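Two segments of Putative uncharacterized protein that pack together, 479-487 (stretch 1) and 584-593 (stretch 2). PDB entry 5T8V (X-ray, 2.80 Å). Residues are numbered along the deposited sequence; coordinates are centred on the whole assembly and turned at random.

Stretch 1, residues 479-487: ADELSLFLS
Stretch 2 584-593: TYKDVSPLQA

Both stretches begin as loop and run into a helix. In stretch 1, Ala479 and Asp480 are loop, and the helix runs from Glu481 through Ser487 and beyond. Asp480 is extended, with phi/psi -150/128. Residues 481-487 have phi from -55 to -69 and psi from -33 to -50. N-to-O bonds of 2.9 Å join Leu484 N to Asp480 O, Phe485 N to Glu481 O, Leu486 N to Leu482 O and Ser487 N to Ser483 O.

Stretch 2 is extended from Thr584 to Ser589. Phi/psi is -144/161 at Tyr585, -68/166 at Lys586, -82/136 at Asp587, -105/131 at Val588 and -80/151 at Ser589. The helix starts at Pro590 (-55/-26) and continues past Ala593. Ala593 N donates to Ser589 O at 2.8 Å.

The CA atoms come nearest at Ser483 and Gln592, 6.7 Å apart. The contact buries 325 Å², both sides summed.

Each helix start is capped. Asp480 OD1 (chi1 t, chi2 -50°) accepts from Ser483 N at 3.2 Å; Leu482 N also donates to Asp480 OD1 at 2.8 Å, but this bond is weak, at 117°. Ser589 OG (chi1 p) accepts from Gln592 N at 3.2 Å. These side chains satisfy amides that lack a helical carbonyl partner in the first turn.

Gln592 has the largest area covered, 102 Å². Its CA-to-CB bond points toward stretch 1. Chi1 is m, chi2 is t and chi3 is -28°. Gln592 NE2 donates to Ser483 OG (chi1 m) at 3.0 Å and 164°, while Gln592 OE1 accepts from Ser589 N at 3.2 Å and 170°. Gln592 NE2 also lies 3.1 Å from Asp480 OD2, so the amide sits beside the capping carboxylate.

The CA-to-CB bond of Leu482 (chi1 t, chi2 p) points toward stretch 2, and the side chain supplies much of the apolar contact. Leu482 CD2 lies 4.4 Å from Val588 CG2 (Val588 chi1 t) and 3.5 Å from Gln592 OE1. Leu482 CD1 is 4.0 Å from Tyr585 OH; Tyr585 has chi1 t and chi2 77° and is poorly ordered. One turn on, Leu486 CD1 (chi1 m, chi2 t) lies 3.5 Å from Gln592 O and 4.1 Å from Gln592 CB.

A salt bridge lies at the exposed margin. Glu481 OE2 is 2.8 Å from Lys586 NZ, pairing opposite charges. The CA-to-CB bond of Glu481 (chi1 m, chi2 t, chi3 49°) points sideways, but the side-chain end comes nearer. Lys586 has chi1 m and chi2 to chi4 all t, though it is poorly ordered.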

# COMPACT_ATOMS: atom_id res chain seq x y z
N ALA A 479 17.69 34.46 -20.82
CA ALA A 479 18.04 35.06 -22.11
C ALA A 479 19.44 34.57 -22.50
O ALA A 479 20.42 35.32 -22.51
CB ALA A 479 17.97 36.58 -22.04
N ASP A 480 19.51 33.29 -22.84
CA ASP A 480 20.78 32.63 -23.10
C ASP A 480 20.55 31.52 -24.12
O ASP A 480 19.66 30.68 -23.94
CB ASP A 480 21.37 32.06 -21.80
CG ASP A 480 22.73 31.44 -22.00
OD1 ASP A 480 22.89 30.60 -22.92
OD2 ASP A 480 23.65 31.78 -21.23
N GLU A 481 21.34 31.54 -25.20
CA GLU A 481 21.16 30.57 -26.27
C GLU A 481 21.26 29.14 -25.75
O GLU A 481 20.40 28.30 -26.01
CB GLU A 481 22.20 30.80 -27.38
CG GLU A 481 22.43 32.25 -27.76
CD GLU A 481 23.43 32.40 -28.88
OE1 GLU A 481 23.30 31.69 -29.90
OE2 GLU A 481 24.37 33.21 -28.72
N LEU A 482 22.33 28.86 -25.00
CA LEU A 482 22.50 27.52 -24.44
C LEU A 482 21.35 27.16 -23.52
O LEU A 482 20.84 26.03 -23.57
CB LEU A 482 23.83 27.42 -23.70
CG LEU A 482 24.13 26.07 -23.03
CD1 LEU A 482 24.15 24.95 -24.05
CD2 LEU A 482 25.44 26.13 -22.27
N SER A 483 20.92 28.10 -22.67
CA SER A 483 19.80 27.81 -21.78
C SER A 483 18.55 27.46 -22.57
O SER A 483 17.79 26.56 -22.18
CB SER A 483 19.53 29.00 -20.87
OG SER A 483 20.66 29.29 -20.06
N LEU A 484 18.31 28.14 -23.69
CA LEU A 484 17.16 27.81 -24.53
C LEU A 484 17.29 26.41 -25.10
O LEU A 484 16.36 25.59 -25.01
CB LEU A 484 17.01 28.85 -25.65
CG LEU A 484 16.64 30.27 -25.23
CD1 LEU A 484 16.65 31.19 -26.44
CD2 LEU A 484 15.28 30.31 -24.56
N PHE A 485 18.45 26.11 -25.70
CA PHE A 485 18.66 24.78 -26.27
C PHE A 485 18.44 23.70 -25.22
O PHE A 485 17.73 22.72 -25.46
CB PHE A 485 20.08 24.68 -26.85
CG PHE A 485 20.39 23.35 -27.47
CD1 PHE A 485 20.07 23.10 -28.79
CD2 PHE A 485 21.02 22.36 -26.73
CE1 PHE A 485 20.36 21.88 -29.36
CE2 PHE A 485 21.31 21.14 -27.30
CZ PHE A 485 20.98 20.90 -28.62
N LEU A 486 19.04 23.87 -24.04
CA LEU A 486 18.87 22.90 -22.97
C LEU A 486 17.42 22.81 -22.51
O LEU A 486 16.97 21.74 -22.09
CB LEU A 486 19.77 23.26 -21.78
CG LEU A 486 21.28 23.20 -22.00
CD1 LEU A 486 21.99 23.74 -20.77
CD2 LEU A 486 21.73 21.78 -22.30
N SER A 487 16.69 23.92 -22.56
CA SER A 487 15.30 23.91 -22.11
C SER A 487 14.43 23.11 -23.07
O SER A 487 13.64 22.25 -22.64
CB SER A 487 14.78 25.34 -21.98
OG SER A 487 13.43 25.36 -21.56
N THR A 584 37.43 26.74 -29.09
CA THR A 584 37.12 27.52 -27.90
C THR A 584 35.61 27.66 -27.80
O THR A 584 34.90 27.61 -28.80
CB THR A 584 37.78 28.91 -27.94
OG1 THR A 584 37.35 29.62 -29.11
CG2 THR A 584 39.29 28.79 -27.95
N TYR A 585 35.13 27.81 -26.57
CA TYR A 585 33.70 27.73 -26.28
C TYR A 585 33.35 28.73 -25.20
O TYR A 585 34.21 29.21 -24.46
CB TYR A 585 33.32 26.31 -25.86
CG TYR A 585 31.84 26.01 -25.82
CD1 TYR A 585 31.12 25.78 -26.99
CD2 TYR A 585 31.15 25.94 -24.61
CE1 TYR A 585 29.77 25.49 -26.95
CE2 TYR A 585 29.80 25.66 -24.57
CZ TYR A 585 29.11 25.44 -25.74
OH TYR A 585 27.77 25.16 -25.70
N LYS A 586 32.05 29.04 -25.11
CA LYS A 586 31.57 29.95 -24.09
C LYS A 586 31.69 29.31 -22.71
O LYS A 586 31.90 28.10 -22.56
CB LYS A 586 30.12 30.34 -24.37
CG LYS A 586 29.91 31.03 -25.70
CD LYS A 586 28.44 31.31 -25.97
CE LYS A 586 28.25 32.05 -27.28
NZ LYS A 586 26.81 32.33 -27.56
N ASP A 587 31.56 30.14 -21.68
CA ASP A 587 31.61 29.66 -20.31
C ASP A 587 30.25 29.11 -19.90
O ASP A 587 29.21 29.70 -20.19
CB ASP A 587 32.03 30.79 -19.36
CG ASP A 587 32.41 30.29 -17.98
OD1 ASP A 587 33.58 29.90 -17.80
OD2 ASP A 587 31.54 30.28 -17.09
N VAL A 588 30.27 27.96 -19.23
CA VAL A 588 29.06 27.26 -18.81
C VAL A 588 28.87 27.47 -17.32
O VAL A 588 29.81 27.29 -16.53
CB VAL A 588 29.14 25.76 -19.15
CG1 VAL A 588 27.84 25.06 -18.77
CG2 VAL A 588 29.44 25.57 -20.62
N SER A 589 27.66 27.86 -16.93
CA SER A 589 27.36 28.04 -15.52
C SER A 589 27.08 26.70 -14.86
O SER A 589 26.59 25.77 -15.51
CB SER A 589 26.15 28.95 -15.35
OG SER A 589 25.03 28.42 -16.04
N PRO A 590 27.36 26.56 -13.56
CA PRO A 590 27.08 25.28 -12.89
C PRO A 590 25.64 24.84 -13.05
O PRO A 590 25.35 23.64 -13.01
CB PRO A 590 27.45 25.56 -11.43
CG PRO A 590 27.40 27.04 -11.29
CD PRO A 590 27.82 27.59 -12.61
N LEU A 591 24.72 25.79 -13.23
CA LEU A 591 23.33 25.44 -13.49
C LEU A 591 23.17 24.83 -14.87
O LEU A 591 22.53 23.78 -15.03
CB LEU A 591 22.45 26.68 -13.34
CG LEU A 591 20.98 26.44 -13.00
CD1 LEU A 591 20.83 25.91 -11.58
CD2 LEU A 591 20.19 27.73 -13.18
N GLN A 592 23.76 25.46 -15.89
CA GLN A 592 23.71 24.91 -17.24
C GLN A 592 24.38 23.54 -17.29
O GLN A 592 23.91 22.64 -18.00
CB GLN A 592 24.37 25.87 -18.22
CG GLN A 592 23.58 27.12 -18.49
CD GLN A 592 24.33 28.11 -19.35
OE1 GLN A 592 25.57 28.14 -19.35
NE2 GLN A 592 23.60 28.92 -20.11
N ALA A 593 25.49 23.37 -16.57
CA ALA A 593 26.18 22.09 -16.56
C ALA A 593 25.34 21.02 -15.88
O ALA A 593 25.19 19.91 -16.39
CB ALA A 593 27.54 22.23 -15.86